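Local coordinates for sugar-binding transport ATP-binding protein (Pyrococcus horikoshii, PDB 1V43) that probably hydrolyses ATP to power sugar uptake, serving as the ATP-binding subunit of an ABC transporter, at residues 251-256 and 281-286; 308-313 and 353-358; 321-326 and 336-341. One frame throughout, in Å; residues are numbered along the deposited sequence.

Overall arrangement
All three contacts are antiparallel strand pairings in the C-terminal beta region, the part of the chain with OB-type family signatures, and away from the ATP site. Contact 1 comes first in the chain and belongs to the sheet holding strands 248-255 and 283-288. Contacts 2 and 3 share a second sheet, in which strands 307-319 and 323-330 are neighbours; contact 3 is nested inside the loop that contact 2 closes. Centres of contacts 1 and 2 lie about 17 Å apart, those of 2 and 3 about 16 Å. F286 CZ packs on M355 CE, and V353 CG1 meets V337 CG2, so the three contacts touch in series, and contact 3 carries the link to the second subunit.

Contact 1: 251-256 and 281-286; sequences EVSVGD and GKTVLF
V252 and V284 form a hydrogen-bonded pair in the antiparallel sheet of the MalK-type OB-fold region, where strand 248-255 runs beside strand 283-288. V252 N gives V284 O an almost straight bond (2.9 Å, 178° at the hydrogen), and V284 N returns one to V252 O at 2.8 Å. Pairing continues to K282 and G281, just before strand 283-288 begins: V254 N donates to K282 O, and G281 N donates to V254 O at 2.8 Å.

The valines make the apolar face. V254 CG2 meets V284 CG2 at 3.7 Å, the two side chains crossing at about a right angle. On the same face, V252 CG2 lies 3.8 Å from F286 CB; the phenylalanine ring turns off from strand 248-255.

The opposite face mixes E251, S253 and T283 with L285. E251 carries CG anti to its backbone N (chi1 -169°), which brings CG against the methyl T283 CG2 at 3.4 Å, while the extended remainder carries the carboxylate on to salt bridges with K365 through OE1 and R262 through OE2. Next along, S253 OG and T283 OG1 stand 3.6 Å apart.

Strand 258-261 flanks 248-255 on its far side, with L259 touching V252, V254 and F286; F264 of strand 264-267 touches V252, and strand 361-364 borders 283-288, F363 bonding to the backbone of L285.

Contact 2: 308-313 and 353-358; sequences ARLIGK and VIMDLD
A308 and M355 are partners in an antiparallel pairing within the TOBE-family sheet, strand 307-319 lying against strand 350-356. M355 N binds A308 O at 2.8 Å, in the plane of that carbonyl, and A308 N answers to M355 O, also in plane and on a lone pair. At the next hydrogen-bonded pair, L310 with V353, the bonding is poorer: V353 N reaches L310 O from above the carbonyl plane, and the return bond from L310 N to V353 O is weak, bent to 131° at the hydrogen.

Packing is close on the face of A308, L310, V353 and M355. L310 crosses M355 at about a right angle, its CD1 resting 3.6 Å from M355 CG. L357 adds its CD1 at 3.5 Å from A308 CB. M293 and I360 touch M355, and F330 touches L310 and V353.

The other face is looser and turned to solvent on the arginine side. R309, exposed, lies side by side with I354, both pointing the same way; its chain bends at chi2 (76°), and the contacts are made from NE outward. One face of the guanidinium covers the apolar branches, with I354 CG2 offset toward the rim and I354 CD1 3.7 Å from R309 NH2. I354 itself is buried, touched by M304 and T294.

Back on the packed face, a bend at chi3 (-29°) swings M355 CE to 3.9 Å from A308 CB.

Contact 3: 321-326 and 336-341; sequences GTDTIL and KVKLPG
D323 and K338 cross obliquely on one side of the beta hairpin formed by strands 323-330 and 333-340. K338 sends CG anti to its backbone N (chi1 179°) and stays extended, so that its CE slides past the carboxylate, 3.5 Å from D323 OD1. The charges themselves do not pair within the chain: D323 OD2 and K338 NZ remain 4.2 Å apart. Both are paired across the dimer instead, D323 with K338 of the second subunit and K338 with D323 of the second subunit, each through a salt bridge between subunits. K338 NZ also hydrogen-bonds OG1 of T322 of the second subunit. An alanine at D323 would probably leave K338 of the second subunit without its carboxylate mate and weaken the subunit interface on this side.

I325 lies on the same face as K338; its CG2 lies 4.1 Å from K336 CB. The other face is apolar in the middle, where L326 and L339 meet CD1 to CD1 at 3.6 Å. Further along that face T324 turns polar: its OG1 sits anti to the carbonyl carbon (chi1 -72°), donates to G341 O at 2.9 Å and takes a hydrogen bond from I343 N. This hydroxyl thus ties the strand to the chain leaving the hairpin.

The backbones pair T324 with L339 and L326 with V337 by mutual bonds, T324 N to L339 O and V337 N to L326 O both being 2.7 Å.

Strand 307-319 lies on the other side of 323-330, V317 touching T324 and L326; M293 and T294 of strand 293-295 touch V337 and L339 respectively, and P340 meets P340 of the second subunit.

Contact 1: 251-256 and 281-286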
ATOM      1  N   GLU A 251     -18.744  -1.870  18.659  1.00 40.66           N
ATOM      2  CA  GLU A 251     -19.614  -2.660  19.522  1.00 46.38           C
ATOM      3  C   GLU A 251     -20.853  -1.843  19.884  1.00 41.60           C
ATOM      4  O   GLU A 251     -20.733  -0.746  20.409  1.00 41.88           O
ATOM      5  CB  GLU A 251     -18.843  -3.040  20.783  1.00 51.59           C
ATOM      6  CG  GLU A 251     -19.504  -4.076  21.653  1.00 69.44           C
ATOM      7  CD  GLU A 251     -18.585  -4.541  22.769  1.00 76.86           C
ATOM      8  OE1 GLU A 251     -19.047  -5.318  23.631  1.00 79.89           O
ATOM      9  OE2 GLU A 251     -17.400  -4.132  22.781  1.00 77.61           O
ATOM     10  N   VAL A 252     -22.042  -2.361  19.590  1.00 40.11           N
ATOM     11  CA  VAL A 252     -23.268  -1.637  19.915  1.00 46.36           C
ATOM     12  C   VAL A 252     -24.422  -2.517  20.427  1.00 52.05           C
ATOM     13  O   VAL A 252     -24.366  -3.747  20.354  1.00 48.78           O
ATOM     14  CB  VAL A 252     -23.778  -0.822  18.704  1.00 40.08           C
ATOM     15  CG1 VAL A 252     -22.695   0.142  18.237  1.00 41.98           C
ATOM     16  CG2 VAL A 252     -24.206  -1.750  17.586  1.00 38.21           C
ATOM     17  N   SER A 253     -25.461  -1.869  20.951  1.00 53.04           N
ATOM     18  CA  SER A 253     -26.636  -2.565  21.468  1.00 58.16           C
ATOM     19  C   SER A 253     -27.842  -2.227  20.603  1.00 58.50           C
ATOM     20  O   SER A 253     -28.003  -1.081  20.184  1.00 58.74           O
ATOM     21  CB  SER A 253     -26.902  -2.148  22.915  1.00 58.31           C
ATOM     22  OG  SER A 253     -25.838  -2.556  23.756  1.00 50.29           O
ATOM     23  N   VAL A 254     -28.683  -3.224  20.342  1.00 57.52           N
ATOM     24  CA  VAL A 254     -29.870  -3.049  19.506  1.00 62.01           C
ATOM     25  C   VAL A 254     -31.101  -2.622  20.311  1.00 70.58           C
ATOM     26  O   VAL A 254     -31.388  -3.197  21.360  1.00 71.89           O
ATOM     27  CB  VAL A 254     -30.208  -4.363  18.765  1.00 60.63           C
ATOM     28  CG1 VAL A 254     -31.314  -4.119  17.750  1.00 59.67           C
ATOM     29  CG2 VAL A 254     -28.961  -4.917  18.084  1.00 59.70           C
ATOM     30  N   GLY A 255     -31.838  -1.630  19.808  1.00 75.30           N
ATOM     31  CA  GLY A 255     -33.023  -1.159  20.512  1.00 80.29           C
ATOM     32  C   GLY A 255     -34.314  -1.187  19.706  1.00 84.45           C
ATOM     33  O   GLY A 255     -34.362  -1.776  18.626  1.00 84.86           O
ATOM     34  N   ASP A 256     -35.357  -0.548  20.240  1.00 87.18           N
ATOM     35  CA  ASP A 256     -36.669  -0.477  19.589  1.00 90.12           C
ATOM     36  C   ASP A 256     -36.524  -0.433  18.076  1.00 90.50           C
ATOM     37  O   ASP A 256     -37.196  -1.167  17.348  1.00 93.63           O
ATOM     38  CB  ASP A 256     -37.432   0.771  20.056  1.00 91.39           C
ATOM     39  CG  ASP A 256     -37.926   0.658  21.490  1.00 95.59           C
ATOM     40  OD1 ASP A 256     -37.177   0.105  22.325  1.00 97.32           O
ATOM     41  OD2 ASP A 256     -39.057   1.130  21.788  1.00 21.85           O
ATOM     42  N   GLY A 281     -31.854  -5.640  22.537  1.00 59.20           N
ATOM     43  CA  GLY A 281     -31.413  -5.808  23.912  1.00 61.97           C
ATOM     44  C   GLY A 281     -30.095  -6.550  24.068  1.00 68.11           C
ATOM     45  O   GLY A 281     -29.611  -6.743  25.188  1.00 72.36           O
ATOM     46  N   LYS A 282     -29.503  -6.965  22.953  1.00 66.91           N
ATOM     47  CA  LYS A 282     -28.239  -7.694  22.986  1.00 63.79           C
ATOM     48  C   LYS A 282     -27.159  -6.919  22.231  1.00 59.88           C
ATOM     49  O   LYS A 282     -27.468  -6.048  21.410  1.00 59.20           O
ATOM     50  CB  LYS A 282     -28.427  -9.076  22.352  1.00 69.88           C
ATOM     51  CG  LYS A 282     -27.538 -10.157  22.936  1.00 75.66           C
ATOM     52  CD  LYS A 282     -27.924 -10.467  24.374  1.00 78.42           C
ATOM     53  CE  LYS A 282     -27.096 -11.620  24.933  1.00 84.88           C
ATOM     54  NZ  LYS A 282     -27.518 -12.011  26.311  1.00 79.90           N
ATOM     55  N   THR A 283     -25.897  -7.233  22.506  1.00 51.06           N
ATOM     56  CA  THR A 283     -24.782  -6.558  21.843  1.00 53.58           C
ATOM     57  C   THR A 283     -24.331  -7.246  20.548  1.00 53.32           C
ATOM     58  O   THR A 283     -24.196  -8.470  20.485  1.00 52.38           O
ATOM     59  CB  THR A 283     -23.561  -6.450  22.769  1.00 55.36           C
ATOM     60  OG1 THR A 283     -23.873  -5.599  23.878  1.00 64.44           O
ATOM     61  CG2 THR A 283     -22.373  -5.876  22.016  1.00 57.12           C
ATOM     62  N   VAL A 284     -24.090  -6.436  19.523  1.00 52.07           N
ATOM     63  CA  VAL A 284     -23.644  -6.926  18.224  1.00 42.81           C
ATOM     64  C   VAL A 284     -22.517  -6.030  17.726  1.00 44.25           C
ATOM     65  O   VAL A 284     -22.271  -4.971  18.294  1.00 42.90           O
ATOM     66  CB  VAL A 284     -24.795  -6.912  17.199  1.00 44.12           C
ATOM     67  CG1 VAL A 284     -25.849  -7.924  17.602  1.00 46.67           C
ATOM     68  CG2 VAL A 284     -25.413  -5.519  17.108  1.00 39.58           C
ATOM     69  N   LEU A 285     -21.821  -6.453  16.677  1.00 42.13           N
ATOM     70  CA  LEU A 285     -20.729  -5.656  16.144  1.00 38.91           C
ATOM     71  C   LEU A 285     -21.217  -4.906  14.904  1.00 41.82           C
ATOM     72  O   LEU A 285     -21.677  -5.513  13.935  1.00 40.19           O
ATOM     73  CB  LEU A 285     -19.536  -6.555  15.807  1.00 34.89           C
ATOM     74  CG  LEU A 285     -18.960  -7.349  16.986  1.00 43.57           C
ATOM     75  CD1 LEU A 285     -17.785  -8.180  16.521  1.00 36.44           C
ATOM     76  CD2 LEU A 285     -18.521  -6.399  18.105  1.00 43.83           C
ATOM     77  N   PHE A 286     -21.146  -3.581  14.975  1.00 37.46           N
ATOM     78  CA  PHE A 286     -21.555  -2.681  13.900  1.00 37.46           C
ATOM     79  C   PHE A 286     -20.345  -2.412  13.002  1.00 36.96           C
ATOM     80  O   PHE A 286     -19.234  -2.229  13.491  1.00 36.70           O
ATOM     81  CB  PHE A 286     -22.042  -1.362  14.504  1.00 36.66           C
ATOM     82  CG  PHE A 286     -22.272  -0.266  13.497  1.00 40.06           C
ATOM     83  CD1 PHE A 286     -23.380  -0.288  12.661  1.00 40.51           C
ATOM     84  CD2 PHE A 286     -21.388   0.799  13.399  1.00 36.20           C
ATOM     85  CE1 PHE A 286     -23.605   0.738  11.749  1.00 40.96           C
ATOM     86  CE2 PHE A 286     -21.607   1.825  12.491  1.00 38.42           C
ATOM     87  CZ  PHE A 286     -22.719   1.793  11.666  1.00 34.93           C
TER

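Contact 2: 308-313 and 353-358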
ATOM      1  N   ALA A 308     -27.237   8.465   7.958  1.00 48.46           N
ATOM      2  CA  ALA A 308     -27.213   8.685   9.395  1.00 45.81           C
ATOM      3  C   ALA A 308     -26.122   9.720   9.649  1.00 46.01           C
ATOM      4  O   ALA A 308     -25.065   9.687   9.017  1.00 38.93           O
ATOM      5  CB  ALA A 308     -26.900   7.399  10.121  1.00 44.77           C
ATOM      6  N   ARG A 309     -26.400  10.648  10.557  1.00 50.06           N
ATOM      7  CA  ARG A 309     -25.464  11.712  10.914  1.00 53.14           C
ATOM      8  C   ARG A 309     -24.926  11.515  12.340  1.00 56.85           C
ATOM      9  O   ARG A 309     -25.585  10.896  13.180  1.00 58.45           O
ATOM     10  CB  ARG A 309     -26.165  13.077  10.838  1.00 53.72           C
ATOM     11  CG  ARG A 309     -25.986  13.867   9.545  1.00 61.27           C
ATOM     12  CD  ARG A 309     -26.817  13.349   8.375  1.00 64.04           C
ATOM     13  NE  ARG A 309     -26.676  14.232   7.214  1.00 69.16           N
ATOM     14  CZ  ARG A 309     -27.164  13.981   6.001  1.00 67.40           C
ATOM     15  NH1 ARG A 309     -27.838  12.868   5.763  1.00 64.58           N
ATOM     16  NH2 ARG A 309     -26.972  14.847   5.017  1.00 67.24           N
ATOM     17  N   LEU A 310     -23.728  12.038  12.601  1.00 56.13           N
ATOM     18  CA  LEU A 310     -23.104  11.964  13.926  1.00 56.46           C
ATOM     19  C   LEU A 310     -22.003  13.010  13.963  1.00 53.86           C
ATOM     20  O   LEU A 310     -21.008  12.890  13.252  1.00 57.25           O
ATOM     21  CB  LEU A 310     -22.471  10.592  14.200  1.00 56.32           C
ATOM     22  CG  LEU A 310     -23.151   9.283  13.793  1.00 64.56           C
ATOM     23  CD1 LEU A 310     -22.894   9.008  12.317  1.00 60.33           C
ATOM     24  CD2 LEU A 310     -22.586   8.138  14.623  1.00 65.94           C
ATOM     25  N   ILE A 311     -22.176  14.039  14.781  1.00 50.37           N
ATOM     26  CA  ILE A 311     -21.166  15.084  14.873  1.00 49.41           C
ATOM     27  C   ILE A 311     -19.992  14.617  15.726  1.00 46.83           C
ATOM     28  O   ILE A 311     -20.176  14.005  16.776  1.00 45.03           O
ATOM     29  CB  ILE A 311     -21.756  16.394  15.455  1.00 52.12           C
ATOM     30  CG1 ILE A 311     -22.704  17.023  14.424  1.00 56.98           C
ATOM     31  CG2 ILE A 311     -20.633  17.360  15.824  1.00 59.74           C
ATOM     32  CD1 ILE A 311     -23.261  18.388  14.812  1.00 55.88           C
ATOM     33  N   GLY A 312     -18.781  14.893  15.257  1.00 40.72           N
ATOM     34  CA  GLY A 312     -17.611  14.477  15.998  1.00 42.74           C
ATOM     35  C   GLY A 312     -16.429  15.364  15.707  1.00 44.50           C
ATOM     36  O   GLY A 312     -16.478  16.195  14.804  1.00 49.13           O
ATOM     37  N   LYS A 313     -15.364  15.199  16.480  1.00 46.30           N
ATOM     38  CA  LYS A 313     -14.160  15.992  16.282  1.00 47.65           C
ATOM     39  C   LYS A 313     -13.085  15.164  15.606  1.00 44.27           C
ATOM     40  O   LYS A 313     -12.916  13.978  15.900  1.00 40.79           O
ATOM     41  CB  LYS A 313     -13.618  16.522  17.618  1.00 53.62           C
ATOM     42  CG  LYS A 313     -14.419  17.678  18.196  1.00 65.18           C
ATOM     43  CD  LYS A 313     -13.792  18.210  19.473  1.00 67.29           C
ATOM     44  CE  LYS A 313     -14.570  19.397  20.020  1.00 68.68           C
ATOM     45  NZ  LYS A 313     -13.953  19.921  21.270  1.00 72.33           N
ATOM     46  N   VAL A 353     -20.294  13.691  10.367  1.00 43.13           N
ATOM     47  CA  VAL A 353     -19.999  12.483   9.624  1.00 39.46           C
ATOM     48  C   VAL A 353     -21.298  11.872   9.111  1.00 39.94           C
ATOM     49  O   VAL A 353     -22.240  11.653   9.872  1.00 38.11           O
ATOM     50  CB  VAL A 353     -19.269  11.465  10.504  1.00 39.08           C
ATOM     51  CG1 VAL A 353     -19.014  10.201   9.709  1.00 46.41           C
ATOM     52  CG2 VAL A 353     -17.947  12.055  11.007  1.00 42.24           C
ATOM     53  N   ILE A 354     -21.339  11.601   7.812  1.00 39.74           N
ATOM     54  CA  ILE A 354     -22.518  11.016   7.187  1.00 39.97           C
ATOM     55  C   ILE A 354     -22.262   9.568   6.774  1.00 36.83           C
ATOM     56  O   ILE A 354     -21.413   9.310   5.920  1.00 30.52           O
ATOM     57  CB  ILE A 354     -22.923  11.808   5.925  1.00 42.43           C
ATOM     58  CG1 ILE A 354     -22.905  13.308   6.217  1.00 42.27           C
ATOM     59  CG2 ILE A 354     -24.318  11.400   5.484  1.00 45.02           C
ATOM     60  CD1 ILE A 354     -23.349  14.163   5.041  1.00 44.55           C
ATOM     61  N   MET A 355     -23.001   8.639   7.381  1.00 33.12           N
ATOM     62  CA  MET A 355     -22.886   7.213   7.082  1.00 34.98           C
ATOM     63  C   MET A 355     -23.925   6.748   6.048  1.00 40.79           C
ATOM     64  O   MET A 355     -25.106   7.137   6.110  1.00 32.93           O
ATOM     65  CB  MET A 355     -23.089   6.369   8.350  1.00 32.76           C
ATOM     66  CG  MET A 355     -22.289   6.798   9.566  1.00 48.72           C
ATOM     67  SD  MET A 355     -22.353   5.558  10.891  1.00 57.15           S
ATOM     68  CE  MET A 355     -23.964   4.809  10.586  1.00 53.83           C
ATOM     69  N   ASP A 356     -23.489   5.910   5.110  1.00 35.26           N
ATOM     70  CA  ASP A 356     -24.398   5.367   4.104  1.00 36.15           C
ATOM     71  C   ASP A 356     -25.032   4.118   4.711  1.00 35.56           C
ATOM     72  O   ASP A 356     -24.408   3.055   4.768  1.00 34.86           O
ATOM     73  CB  ASP A 356     -23.655   4.977   2.819  1.00 34.68           C
ATOM     74  CG  ASP A 356     -24.608   4.566   1.691  1.00 36.45           C
ATOM     75  OD1 ASP A 356     -25.736   4.094   1.978  1.00 37.11           O
ATOM     76  OD2 ASP A 356     -24.228   4.701   0.513  1.00 33.95           O
ATOM     77  N   LEU A 357     -26.275   4.261   5.159  1.00 39.09           N
ATOM     78  CA  LEU A 357     -27.024   3.182   5.783  1.00 38.71           C
ATOM     79  C   LEU A 357     -27.152   1.916   4.943  1.00 38.26           C
ATOM     80  O   LEU A 357     -27.307   0.822   5.485  1.00 39.51           O
ATOM     81  CB  LEU A 357     -28.415   3.696   6.184  1.00 40.96           C
ATOM     82  CG  LEU A 357     -28.652   3.955   7.680  1.00 42.98           C
ATOM     83  CD1 LEU A 357     -27.360   4.353   8.373  1.00 42.07           C
ATOM     84  CD2 LEU A 357     -29.701   5.041   7.849  1.00 43.43           C
ATOM     85  N   ASP A 358     -27.083   2.056   3.626  1.00 31.80           N
ATOM     86  CA  ASP A 358     -27.197   0.900   2.753  1.00 39.74           C
ATOM     87  C   ASP A 358     -25.897   0.101   2.671  1.00 41.40           C
ATOM     88  O   ASP A 358     -25.883  -1.012   2.146  1.00 38.59           O
ATOM     89  CB  ASP A 358     -27.642   1.347   1.359  1.00 42.21           C
ATOM     90  CG  ASP A 358     -29.117   1.738   1.315  1.00 46.37           C
ATOM     91  OD1 ASP A 358     -29.464   2.677   0.566  1.00 55.16           O
ATOM     92  OD2 ASP A 358     -29.933   1.100   2.021  1.00 49.16           O
TER

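Contact 3: 321-326 and 336-341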
ATOM      1  N   GLY A 321      -2.852  13.425  -0.334  1.00 24.81           N
ATOM      2  CA  GLY A 321      -2.931  14.015  -1.661  1.00 21.97           C
ATOM      3  C   GLY A 321      -3.935  13.292  -2.547  1.00 26.86           C
ATOM      4  O   GLY A 321      -4.905  13.891  -3.017  1.00 27.18           O
ATOM      5  N   THR A 322      -3.710  11.999  -2.772  1.00 25.57           N
ATOM      6  CA  THR A 322      -4.609  11.200  -3.597  1.00 30.25           C
ATOM      7  C   THR A 322      -5.924  10.892  -2.848  1.00 29.88           C
ATOM      8  O   THR A 322      -6.975  10.738  -3.461  1.00 29.28           O
ATOM      9  CB  THR A 322      -3.897   9.890  -4.043  1.00 34.03           C
ATOM     10  OG1 THR A 322      -4.719   9.190  -4.991  1.00 37.59           O
ATOM     11  CG2 THR A 322      -3.605   8.999  -2.833  1.00 28.51           C
ATOM     12  N   ASP A 323      -5.844  10.828  -1.520  1.00 29.41           N
ATOM     13  CA  ASP A 323      -6.986  10.573  -0.632  1.00 29.90           C
ATOM     14  C   ASP A 323      -6.691  11.285   0.680  1.00 27.96           C
ATOM     15  O   ASP A 323      -5.537  11.584   0.979  1.00 26.07           O
ATOM     16  CB  ASP A 323      -7.139   9.075  -0.334  1.00 35.34           C
ATOM     17  CG  ASP A 323      -7.647   8.302  -1.513  1.00 41.88           C
ATOM     18  OD1 ASP A 323      -8.795   8.565  -1.935  1.00 49.57           O
ATOM     19  OD2 ASP A 323      -6.900   7.441  -2.023  1.00 47.68           O
ATOM     20  N   THR A 324      -7.726  11.547   1.464  1.00 22.02           N
ATOM     21  CA  THR A 324      -7.557  12.206   2.752  1.00 28.87           C
ATOM     22  C   THR A 324      -8.286  11.363   3.781  1.00 29.12           C
ATOM     23  O   THR A 324      -9.514  11.287   3.750  1.00 30.17           O
ATOM     24  CB  THR A 324      -8.174  13.629   2.748  1.00 32.48           C
ATOM     25  OG1 THR A 324      -7.362  14.503   1.959  1.00 27.73           O
ATOM     26  CG2 THR A 324      -8.291  14.172   4.163  1.00 33.94           C
ATOM     27  N   ILE A 325      -7.546  10.717   4.678  1.00 25.33           N
ATOM     28  CA  ILE A 325      -8.181   9.880   5.692  1.00 25.10           C
ATOM     29  C   ILE A 325      -8.323  10.571   7.043  1.00 30.00           C
ATOM     30  O   ILE A 325      -7.332  10.928   7.689  1.00 23.62           O
ATOM     31  CB  ILE A 325      -7.419   8.570   5.898  1.00 24.15           C
ATOM     32  CG1 ILE A 325      -7.231   7.887   4.550  1.00 19.48           C
ATOM     33  CG2 ILE A 325      -8.213   7.642   6.851  1.00 16.35           C
ATOM     34  CD1 ILE A 325      -6.450   6.605   4.626  1.00 33.62           C
ATOM     35  N   LEU A 326      -9.565  10.735   7.476  1.00 27.18           N
ATOM     36  CA  LEU A 326      -9.839  11.389   8.749  1.00 29.03           C
ATOM     37  C   LEU A 326     -10.119  10.389   9.861  1.00 27.62           C
ATOM     38  O   LEU A 326     -10.887   9.440   9.673  1.00 30.54           O
ATOM     39  CB  LEU A 326     -11.060  12.297   8.627  1.00 27.04           C
ATOM     40  CG  LEU A 326     -11.143  13.245   7.438  1.00 31.51           C
ATOM     41  CD1 LEU A 326     -12.476  13.997   7.519  1.00 40.27           C
ATOM     42  CD2 LEU A 326      -9.963  14.206   7.439  1.00 32.13           C
ATOM     43  N   LYS A 336     -12.404   5.766  11.072  1.00 28.51           N
ATOM     44  CA  LYS A 336     -11.719   6.412   9.953  1.00 26.65           C
ATOM     45  C   LYS A 336     -12.695   6.696   8.842  1.00 26.57           C
ATOM     46  O   LYS A 336     -13.547   5.870   8.538  1.00 27.45           O
ATOM     47  CB  LYS A 336     -10.612   5.518   9.393  1.00 28.60           C
ATOM     48  CG  LYS A 336      -9.472   5.249  10.346  1.00 27.71           C
ATOM     49  CD  LYS A 336      -8.491   4.300   9.701  1.00 31.12           C
ATOM     50  CE  LYS A 336      -7.352   3.945  10.622  1.00 30.65           C
ATOM     51  NZ  LYS A 336      -6.386   3.061   9.918  1.00 39.36           N
ATOM     52  N   VAL A 337     -12.555   7.868   8.235  1.00 26.80           N
ATOM     53  CA  VAL A 337     -13.396   8.281   7.125  1.00 23.51           C
ATOM     54  C   VAL A 337     -12.470   8.582   5.944  1.00 31.02           C
ATOM     55  O   VAL A 337     -11.522   9.367   6.059  1.00 27.37           O
ATOM     56  CB  VAL A 337     -14.211   9.538   7.476  1.00 29.55           C
ATOM     57  CG1 VAL A 337     -14.946  10.045   6.241  1.00 21.78           C
ATOM     58  CG2 VAL A 337     -15.213   9.213   8.586  1.00 22.68           C
ATOM     59  N   LYS A 338     -12.737   7.954   4.807  1.00 30.19           N
ATOM     60  CA  LYS A 338     -11.895   8.163   3.644  1.00 27.29           C
ATOM     61  C   LYS A 338     -12.520   9.103   2.626  1.00 31.25           C
ATOM     62  O   LYS A 338     -13.576   8.815   2.076  1.00 31.57           O
ATOM     63  CB  LYS A 338     -11.578   6.820   2.985  1.00 28.64           C
ATOM     64  CG  LYS A 338     -10.711   6.935   1.750  1.00 28.24           C
ATOM     65  CD  LYS A 338     -10.430   5.561   1.174  1.00 40.40           C
ATOM     66  CE  LYS A 338      -9.636   5.657  -0.115  1.00 46.91           C
ATOM     67  NZ  LYS A 338      -9.259   4.319  -0.630  1.00 55.28           N
ATOM     68  N   LEU A 339     -11.857  10.228   2.379  1.00 24.84           N
ATOM     69  CA  LEU A 339     -12.341  11.207   1.419  1.00 34.07           C
ATOM     70  C   LEU A 339     -11.406  11.277   0.212  1.00 38.14           C
ATOM     71  O   LEU A 339     -10.187  11.279   0.365  1.00 41.08           O
ATOM     72  CB  LEU A 339     -12.399  12.587   2.059  1.00 34.58           C
ATOM     73  CG  LEU A 339     -13.213  12.734   3.342  1.00 44.03           C
ATOM     74  CD1 LEU A 339     -12.979  14.128   3.914  1.00 35.13           C
ATOM     75  CD2 LEU A 339     -14.695  12.496   3.047  1.00 40.54           C
ATOM     76  N   PRO A 340     -11.972  11.331  -1.005  1.00 40.32           N
ATOM     77  CA  PRO A 340     -11.159  11.409  -2.228  1.00 37.62           C
ATOM     78  C   PRO A 340     -10.444  12.754  -2.291  1.00 34.22           C
ATOM     79  O   PRO A 340     -10.949  13.750  -1.773  1.00 31.28           O
ATOM     80  CB  PRO A 340     -12.193  11.273  -3.350  1.00 42.64           C
ATOM     81  CG  PRO A 340     -13.310  10.465  -2.694  1.00 49.70           C
ATOM     82  CD  PRO A 340     -13.393  11.101  -1.321  1.00 41.29           C
ATOM     83  N   GLY A 341      -9.266  12.782  -2.909  1.00 34.70           N
ATOM     84  CA  GLY A 341      -8.540  14.034  -3.036  1.00 35.65           C
ATOM     85  C   GLY A 341      -7.832  14.513  -1.783  1.00 40.19           C
ATOM     86  O   GLY A 341      -7.784  13.805  -0.772  1.00 38.81           O
TER